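Local coordinates for cyclohexadienyl dehydratase (Synthetic construct, PDB 5JOS), which probably catalyses the dehydration and decarboxylation of prephenate and L-arogenate, giving phenylpyruvate and L-phenylalanine, on a periplasmic binding protein scaffold, at residues 84-89 and 210-215; 134-139 and 155-160. One frame throughout, in Å; residues are numbered along the deposited sequence.

Interaction 1. Residues 84-89 and 210-215; sequences DIAMGG and GYMMPK
Met212 O is held by one hydrogen bond and one weaker CA-H...O contact. Ala86 N donates the bond to Met212 O at 2.8 Å, almost straight (174° at the hydrogen) and in the carbonyl plane. Ile85 CA approaches Met212 O at 3.4 Å. The return bond runs from Met212 N to Ala86 O at 3.1 Å. The two hydrogen bonds make one antiparallel bridge, with Ala86 and Met212 as a hydrogen-bonded pair. A water accepts from Gly88 N and donates to Gly210 O.

Ala86 CB meets Met212 CB at 3.9 Å on one side. On the other, Met87 bends at chi3 (84°) and lays its methyl over the Tyr211 ring. Met87 CE stands 3.8 Å from the centroid of the Tyr211 ring, almost on its normal, a CH-pi contact within a Met-aromatic pair. Ile85 CG1 is anti to the backbone N, and Ile85 CD1 reaches Tyr211 CB at 3.7 Å.

Strand 85-86 is the outer strand of a parallel sheet, bonded on its far side to strand 24-29. The returning strand 205-213 joins it antiparallel by this single, buried bridge. Helix 74-79 packs on Met212, helices 48-60 and 218-233 on the side with Met87, Tyr211 and Met213.

Interaction 2. Residues 134-139 and 155-160; sequences VRVAVN and AKITVY
Strands 135-138 and 156-159 run parallel and in step, Val136 beside Ile157. Five backbone hydrogen bonds join the two segments in alternating directions, beginning with Lys156 N to Val134 O at 3.0 Å. Four donors lie nearly along the C=O axis. Val136 N instead meets Lys156 O, 2.8 Å away, from above the carbonyl plane.

The valines use different rotamers. In Val136, CG1 is anti to the backbone N (chi1 173°). This leaves Val136 CG2 beside N, where it meets Ala155 CB at 3.7 Å. In Val138, CG2 takes the crowded position between N and the carbonyl carbon (chi1 -60°). Val138 CG2 there looks across to two methyls on the neighbouring strand, Ile157 CG2 and Val159 CG2, each a loose 4.3 Å away.

Arg135 and Lys156 lie side by side on the other face. The lysine chain bends at chi3 and chi4, setting Lys156 NZ 4.0 Å from Arg135 CG, against aliphatic carbon. Tyr160 has CG anti to its carbonyl carbon (chi1 -67°). Its ring edge meets Val138 O, and Tyr160 CE1 reaches Ala137 CB at 3.6 Å. Helix 166-171 packs on Ala137 and Tyr160.

This is a beta-alpha-beta unit. Its helix, 143-151, packs on the face with Val138, Ile157 and Val159.

That face, with Val136, is aliphatic. The other is mixed: Arg135 and Lys156 put charge at its start, and Ala137 and Tyr160 make an apolar patch farther on. Arg135 forms a salt bridge with Asp176, which probably eases repulsion from Lys156 NZ, 5.7 Å from Arg135 NE.

In the fold
From the N terminus the chain builds strands 24-29 and 63-68 before it reaches residues 84-89. It then leaves through strand 111-116 into the mixed five-stranded sheet. There interaction 2 closes a short loop of 15 residues, which holds helix 143-151. The chain later returns along strand 205-213, and interaction 1 closes a long loop of 120 residues. The short loop lies wholly within the long one. The centres of interactions 1 and 2 are about 38 Å apart, on opposite sides of the chain's centre. This fits the two-lobed periplasmic binding protein fold: interaction 1 ties the returning chain to one lobe, and interaction 2 builds the sheet edge of the other.

Interaction 1. Residues 84-89 and 210-215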
ATOM      1  N   ASP A  84      -4.038 -19.557  -3.334  1.00 39.22           N
ATOM      2  CA  ASP A  84      -4.703 -19.084  -4.552  1.00 39.74           C
ATOM      3  C   ASP A  84      -4.335 -17.650  -4.865  1.00 40.44           C
ATOM      4  O   ASP A  84      -4.420 -17.195  -6.008  1.00 37.77           O
ATOM      5  CB  ASP A  84      -6.209 -19.139  -4.323  1.00 45.77           C
ATOM      6  CG  ASP A  84      -6.713 -20.573  -4.050  1.00 47.21           C
ATOM      7  OD1 ASP A  84      -6.436 -21.423  -4.887  1.00 44.72           O
ATOM      8  OD2 ASP A  84      -7.284 -20.848  -2.983  1.00 45.79           O
ATOM      9  N   ILE A  85      -3.937 -16.901  -3.829  1.00 38.26           N
ATOM     10  CA  ILE A  85      -3.682 -15.505  -3.997  1.00 34.96           C
ATOM     11  C   ILE A  85      -2.814 -15.085  -2.811  1.00 34.93           C
ATOM     12  O   ILE A  85      -2.978 -15.573  -1.635  1.00 33.07           O
ATOM     13  CB  ILE A  85      -4.977 -14.740  -4.035  1.00 35.56           C
ATOM     14  CG1 ILE A  85      -4.773 -13.240  -4.248  1.00 33.45           C
ATOM     15  CG2 ILE A  85      -5.745 -14.904  -2.727  1.00 38.20           C
ATOM     16  CD1 ILE A  85      -6.092 -12.512  -4.639  1.00 30.93           C
ATOM     17  N   ALA A  86      -1.883 -14.177  -3.106  1.00 34.26           N
ATOM     18  CA  ALA A  86      -1.061 -13.567  -2.069  1.00 33.65           C
ATOM     19  C   ALA A  86      -1.579 -12.189  -1.689  1.00 34.06           C
ATOM     20  O   ALA A  86      -1.673 -11.332  -2.558  1.00 30.98           O
ATOM     21  CB  ALA A  86       0.349 -13.514  -2.518  1.00 34.47           C
ATOM     22  N   MET A  87      -1.892 -11.975  -0.398  1.00 33.55           N
ATOM     23  CA  MET A  87      -2.493 -10.740   0.043  1.00 29.68           C
ATOM     24  C   MET A  87      -1.741 -10.357   1.285  1.00 33.09           C
ATOM     25  O   MET A  87      -1.822 -11.055   2.344  1.00 35.60           O
ATOM     26  CB  MET A  87      -3.962 -10.962   0.395  1.00 31.51           C
ATOM     27  CG  MET A  87      -4.775 -11.396  -0.819  1.00 32.92           C
ATOM     28  SD  MET A  87      -6.455 -11.727  -0.551  1.00 32.27           S
ATOM     29  CE  MET A  87      -7.182 -10.115  -0.643  1.00 34.89           C
ATOM     30  N   GLY A  88      -1.000  -9.242   1.179  1.00 33.92           N
ATOM     31  CA  GLY A  88      -0.032  -8.910   2.221  1.00 34.97           C
ATOM     32  C   GLY A  88       0.953  -7.782   1.925  1.00 32.83           C
ATOM     33  O   GLY A  88       2.162  -7.957   2.153  1.00 32.04           O
ATOM     34  N   GLY A  89       0.396  -6.652   1.558  1.00 29.49           N
ATOM     35  CA  GLY A  89       1.140  -5.467   1.083  1.00 33.27           C
ATOM     36  C   GLY A  89       2.156  -5.707  -0.009  1.00 33.12           C
ATOM     37  O   GLY A  89       3.213  -5.079  -0.017  1.00 31.69           O
ATOM     38  N   GLY A 210      -0.606  -4.609  -4.912  1.00 29.67           N
ATOM     39  CA  GLY A 210      -1.620  -5.375  -5.624  1.00 27.95           C
ATOM     40  C   GLY A 210      -1.681  -6.739  -4.989  1.00 27.79           C
ATOM     41  O   GLY A 210      -0.807  -7.136  -4.163  1.00 28.25           O
ATOM     42  N   TYR A 211      -2.744  -7.467  -5.320  1.00 31.32           N
ATOM     43  CA  TYR A 211      -2.861  -8.886  -4.913  1.00 30.20           C
ATOM     44  C   TYR A 211      -2.282  -9.795  -6.013  1.00 32.71           C
ATOM     45  O   TYR A 211      -2.564  -9.651  -7.159  1.00 31.85           O
ATOM     46  CB  TYR A 211      -4.287  -9.243  -4.500  1.00 30.94           C
ATOM     47  CG  TYR A 211      -4.779  -8.293  -3.417  1.00 30.13           C
ATOM     48  CD1 TYR A 211      -4.114  -8.160  -2.257  1.00 32.08           C
ATOM     49  CD2 TYR A 211      -5.882  -7.512  -3.609  1.00 33.16           C
ATOM     50  CE1 TYR A 211      -4.551  -7.274  -1.280  1.00 32.54           C
ATOM     51  CE2 TYR A 211      -6.354  -6.659  -2.623  1.00 31.64           C
ATOM     52  CZ  TYR A 211      -5.646  -6.507  -1.490  1.00 28.65           C
ATOM     53  OH  TYR A 211      -6.038  -5.584  -0.541  1.00 29.23           O
ATOM     54  N   MET A 212      -1.474 -10.742  -5.605  1.00 32.10           N
ATOM     55  CA  MET A 212      -0.711 -11.515  -6.538  1.00 36.71           C
ATOM     56  C   MET A 212      -1.323 -12.865  -6.763  1.00 34.62           C
ATOM     57  O   MET A 212      -1.601 -13.578  -5.805  1.00 33.32           O
ATOM     58  CB  MET A 212       0.675 -11.704  -5.959  1.00 40.00           C
ATOM     59  CG  MET A 212       1.766 -11.793  -6.971  1.00 43.82           C
ATOM     60  SD  MET A 212       3.480 -11.894  -6.371  1.00 44.45           S
ATOM     61  CE  MET A 212       3.484 -13.058  -5.063  1.00 48.54           C
ATOM     62  N   MET A 213      -1.528 -13.201  -8.034  1.00 36.10           N
ATOM     63  CA  MET A 213      -2.217 -14.424  -8.471  1.00 43.10           C
ATOM     64  C   MET A 213      -1.352 -15.260  -9.444  1.00 45.35           C
ATOM     65  O   MET A 213      -0.505 -14.686 -10.160  1.00 44.46           O
ATOM     66  CB  MET A 213      -3.553 -14.034  -9.188  1.00 42.90           C
ATOM     67  CG  MET A 213      -4.644 -13.734  -8.176  1.00 48.80           C
ATOM     68  SD  MET A 213      -6.131 -12.876  -8.758  1.00 51.34           S
ATOM     69  CE  MET A 213      -5.390 -11.304  -8.830  1.00 47.07           C
ATOM     70  N   PRO A 214      -1.533 -16.584  -9.476  1.00 48.31           N
ATOM     71  CA  PRO A 214      -0.741 -17.348 -10.470  1.00 49.76           C
ATOM     72  C   PRO A 214      -1.165 -16.961 -11.867  1.00 46.40           C
ATOM     73  O   PRO A 214      -2.296 -16.640 -12.122  1.00 47.40           O
ATOM     74  CB  PRO A 214      -1.062 -18.814 -10.161  1.00 54.49           C
ATOM     75  CG  PRO A 214      -2.358 -18.767  -9.438  1.00 54.57           C
ATOM     76  CD  PRO A 214      -2.397 -17.473  -8.679  1.00 51.52           C
ATOM     77  N   LYS A 215      -0.202 -16.864 -12.755  1.00 48.70           N
ATOM     78  CA  LYS A 215      -0.451 -16.568 -14.174  1.00 51.62           C
ATOM     79  C   LYS A 215      -1.421 -17.487 -14.901  1.00 51.27           C
ATOM     80  O   LYS A 215      -1.518 -18.714 -14.664  1.00 51.52           O
ATOM     81  CB  LYS A 215       0.859 -16.558 -14.956  1.00 55.86           C
ATOM     82  CG  LYS A 215       1.606 -15.214 -14.975  1.00 56.17           C
ATOM     83  CD  LYS A 215       2.809 -15.442 -15.884  1.00 64.50           C
ATOM     84  CE  LYS A 215       3.162 -14.259 -16.737  1.00 68.23           C
ATOM     85  NZ  LYS A 215       3.506 -13.159 -15.840  1.00 64.99           N
TER
HETATM   86  O   HOH W   1      -0.899  -7.595  -1.386  1.00 29.56           O

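Interaction 2. Residues 134-139 and 155-160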
ATOM      1  N   VAL A 134       7.481  28.148   0.805  1.00 51.28           N
ATOM      2  CA  VAL A 134       7.302  26.824   1.464  1.00 47.72           C
ATOM      3  C   VAL A 134       8.685  26.306   1.833  1.00 46.31           C
ATOM      4  O   VAL A 134       9.545  26.229   0.964  1.00 47.14           O
ATOM      5  CB  VAL A 134       6.536  25.835   0.559  1.00 47.79           C
ATOM      6  CG1 VAL A 134       6.419  24.472   1.266  1.00 46.18           C
ATOM      7  CG2 VAL A 134       5.154  26.411   0.204  1.00 50.14           C
ATOM      8  N   ARG A 135       8.906  25.998   3.122  1.00 43.87           N
ATOM      9  CA  ARG A 135      10.177  25.460   3.565  1.00 41.96           C
ATOM     10  C   ARG A 135      10.159  23.928   3.541  1.00 40.38           C
ATOM     11  O   ARG A 135       9.460  23.259   4.343  1.00 38.47           O
ATOM     12  CB  ARG A 135      10.570  26.006   4.953  1.00 44.93           C
ATOM     13  CG  ARG A 135      10.894  27.506   4.935  1.00 49.04           C
ATOM     14  CD  ARG A 135      10.858  28.103   6.341  1.00 53.00           C
ATOM     15  NE  ARG A 135       9.583  27.691   6.962  1.00 60.01           N
ATOM     16  CZ  ARG A 135       9.273  27.769   8.262  1.00 62.35           C
ATOM     17  NH1 ARG A 135      10.126  28.267   9.126  1.00 66.49           N
ATOM     18  NH2 ARG A 135       8.097  27.342   8.707  1.00 57.43           N
ATOM     19  N   VAL A 136      10.928  23.390   2.601  1.00 37.16           N
ATOM     20  CA  VAL A 136      11.016  21.991   2.352  1.00 36.72           C
ATOM     21  C   VAL A 136      12.239  21.407   2.949  1.00 38.47           C
ATOM     22  O   VAL A 136      13.314  21.966   2.821  1.00 37.63           O
ATOM     23  CB  VAL A 136      11.059  21.715   0.847  1.00 37.20           C
ATOM     24  CG1 VAL A 136      11.318  20.250   0.545  1.00 37.13           C
ATOM     25  CG2 VAL A 136       9.719  22.077   0.241  1.00 36.02           C
ATOM     26  N   ALA A 137      12.029  20.300   3.642  1.00 35.17           N
ATOM     27  CA  ALA A 137      13.098  19.648   4.397  1.00 36.08           C
ATOM     28  C   ALA A 137      13.402  18.308   3.852  1.00 34.46           C
ATOM     29  O   ALA A 137      12.491  17.529   3.640  1.00 31.29           O
ATOM     30  CB  ALA A 137      12.733  19.509   5.854  1.00 33.98           C
ATOM     31  N   VAL A 138      14.692  18.033   3.594  1.00 31.63           N
ATOM     32  CA  VAL A 138      15.054  16.711   3.165  1.00 30.25           C
ATOM     33  C   VAL A 138      16.394  16.318   3.761  1.00 30.61           C
ATOM     34  O   VAL A 138      17.209  17.193   4.139  1.00 28.77           O
ATOM     35  CB  VAL A 138      15.191  16.614   1.651  1.00 34.89           C
ATOM     36  CG1 VAL A 138      13.897  16.963   0.953  1.00 39.80           C
ATOM     37  CG2 VAL A 138      16.299  17.528   1.184  1.00 35.02           C
ATOM     38  N   ASN A 139      16.656  15.007   3.790  1.00 29.57           N
ATOM     39  CA  ASN A 139      17.994  14.512   4.089  1.00 33.17           C
ATOM     40  C   ASN A 139      18.838  14.541   2.834  1.00 36.21           C
ATOM     41  O   ASN A 139      18.313  14.547   1.741  1.00 34.29           O
ATOM     42  CB  ASN A 139      17.937  13.089   4.668  1.00 31.47           C
ATOM     43  CG  ASN A 139      17.257  12.110   3.716  1.00 31.68           C
ATOM     44  OD1 ASN A 139      16.152  12.352   3.227  1.00 32.00           O
ATOM     45  ND2 ASN A 139      17.938  11.082   3.382  1.00 32.42           N
ATOM     46  N   ALA A 155      10.359  26.083  -4.193  1.00 51.04           N
ATOM     47  CA  ALA A 155      10.359  26.061  -2.752  1.00 47.36           C
ATOM     48  C   ALA A 155      11.780  26.286  -2.206  1.00 50.08           C
ATOM     49  O   ALA A 155      12.749  26.170  -2.917  1.00 48.86           O
ATOM     50  CB  ALA A 155       9.851  24.725  -2.283  1.00 44.93           C
ATOM     51  N   LYS A 156      11.843  26.598  -0.924  1.00 46.57           N
ATOM     52  CA  LYS A 156      13.070  26.793  -0.238  1.00 52.02           C
ATOM     53  C   LYS A 156      13.460  25.462   0.425  1.00 44.96           C
ATOM     54  O   LYS A 156      12.926  25.056   1.475  1.00 42.87           O
ATOM     55  CB  LYS A 156      12.850  27.849   0.829  1.00 58.65           C
ATOM     56  CG  LYS A 156      14.131  28.335   1.487  1.00 74.53           C
ATOM     57  CD  LYS A 156      13.887  29.485   2.492  1.00 90.23           C
ATOM     58  CE  LYS A 156      13.029  30.653   1.962  1.00 95.22           C
ATOM     59  NZ  LYS A 156      11.604  30.559   2.412  1.00 96.20           N
ATOM     60  N   ILE A 157      14.419  24.819  -0.169  1.00 42.46           N
ATOM     61  CA  ILE A 157      14.787  23.499   0.193  1.00 43.86           C
ATOM     62  C   ILE A 157      15.972  23.619   1.149  1.00 44.43           C
ATOM     63  O   ILE A 157      16.950  24.195   0.764  1.00 39.23           O
ATOM     64  CB  ILE A 157      15.306  22.779  -1.043  1.00 44.73           C
ATOM     65  CG1 ILE A 157      14.145  22.557  -2.010  1.00 47.67           C
ATOM     66  CG2 ILE A 157      15.952  21.443  -0.650  1.00 43.07           C
ATOM     67  CD1 ILE A 157      14.499  21.831  -3.291  1.00 45.03           C
ATOM     68  N   THR A 158      15.894  23.016   2.314  1.00 38.31           N
ATOM     69  CA  THR A 158      17.064  22.866   3.189  1.00 41.09           C
ATOM     70  C   THR A 158      17.442  21.375   3.337  1.00 39.87           C
ATOM     71  O   THR A 158      16.563  20.543   3.555  1.00 34.70           O
ATOM     72  CB  THR A 158      16.736  23.377   4.577  1.00 42.91           C
ATOM     73  OG1 THR A 158      16.374  24.761   4.522  1.00 41.66           O
ATOM     74  CG2 THR A 158      17.921  23.251   5.491  1.00 46.91           C
ATOM     75  N   VAL A 159      18.740  21.075   3.228  1.00 35.33           N
ATOM     76  CA  VAL A 159      19.285  19.759   3.410  1.00 36.73           C
ATOM     77  C   VAL A 159      19.761  19.603   4.850  1.00 37.34           C
ATOM     78  O   VAL A 159      20.530  20.413   5.356  1.00 36.64           O
ATOM     79  CB  VAL A 159      20.489  19.540   2.489  1.00 38.87           C
ATOM     80  CG1 VAL A 159      21.054  18.117   2.594  1.00 40.21           C
ATOM     81  CG2 VAL A 159      20.040  19.716   1.065  1.00 42.63           C
ATOM     82  N   TYR A 160      19.288  18.561   5.507  1.00 36.79           N
ATOM     83  CA  TYR A 160      19.651  18.262   6.876  1.00 36.36           C
ATOM     84  C   TYR A 160      20.725  17.162   6.886  1.00 39.47           C
ATOM     85  O   TYR A 160      21.795  17.293   6.207  1.00 36.61           O
ATOM     86  CB  TYR A 160      18.400  17.918   7.694  1.00 32.69           C
ATOM     87  CG  TYR A 160      17.486  19.122   7.857  1.00 32.81           C
ATOM     88  CD1 TYR A 160      16.740  19.570   6.788  1.00 37.86           C
ATOM     89  CD2 TYR A 160      17.345  19.795   9.057  1.00 37.03           C
ATOM     90  CE1 TYR A 160      15.935  20.694   6.891  1.00 35.43           C
ATOM     91  CE2 TYR A 160      16.470  20.911   9.192  1.00 37.31           C
ATOM     92  CZ  TYR A 160      15.780  21.330   8.095  1.00 34.80           C
ATOM     93  OH  TYR A 160      14.921  22.420   8.122  1.00 38.95           O
TER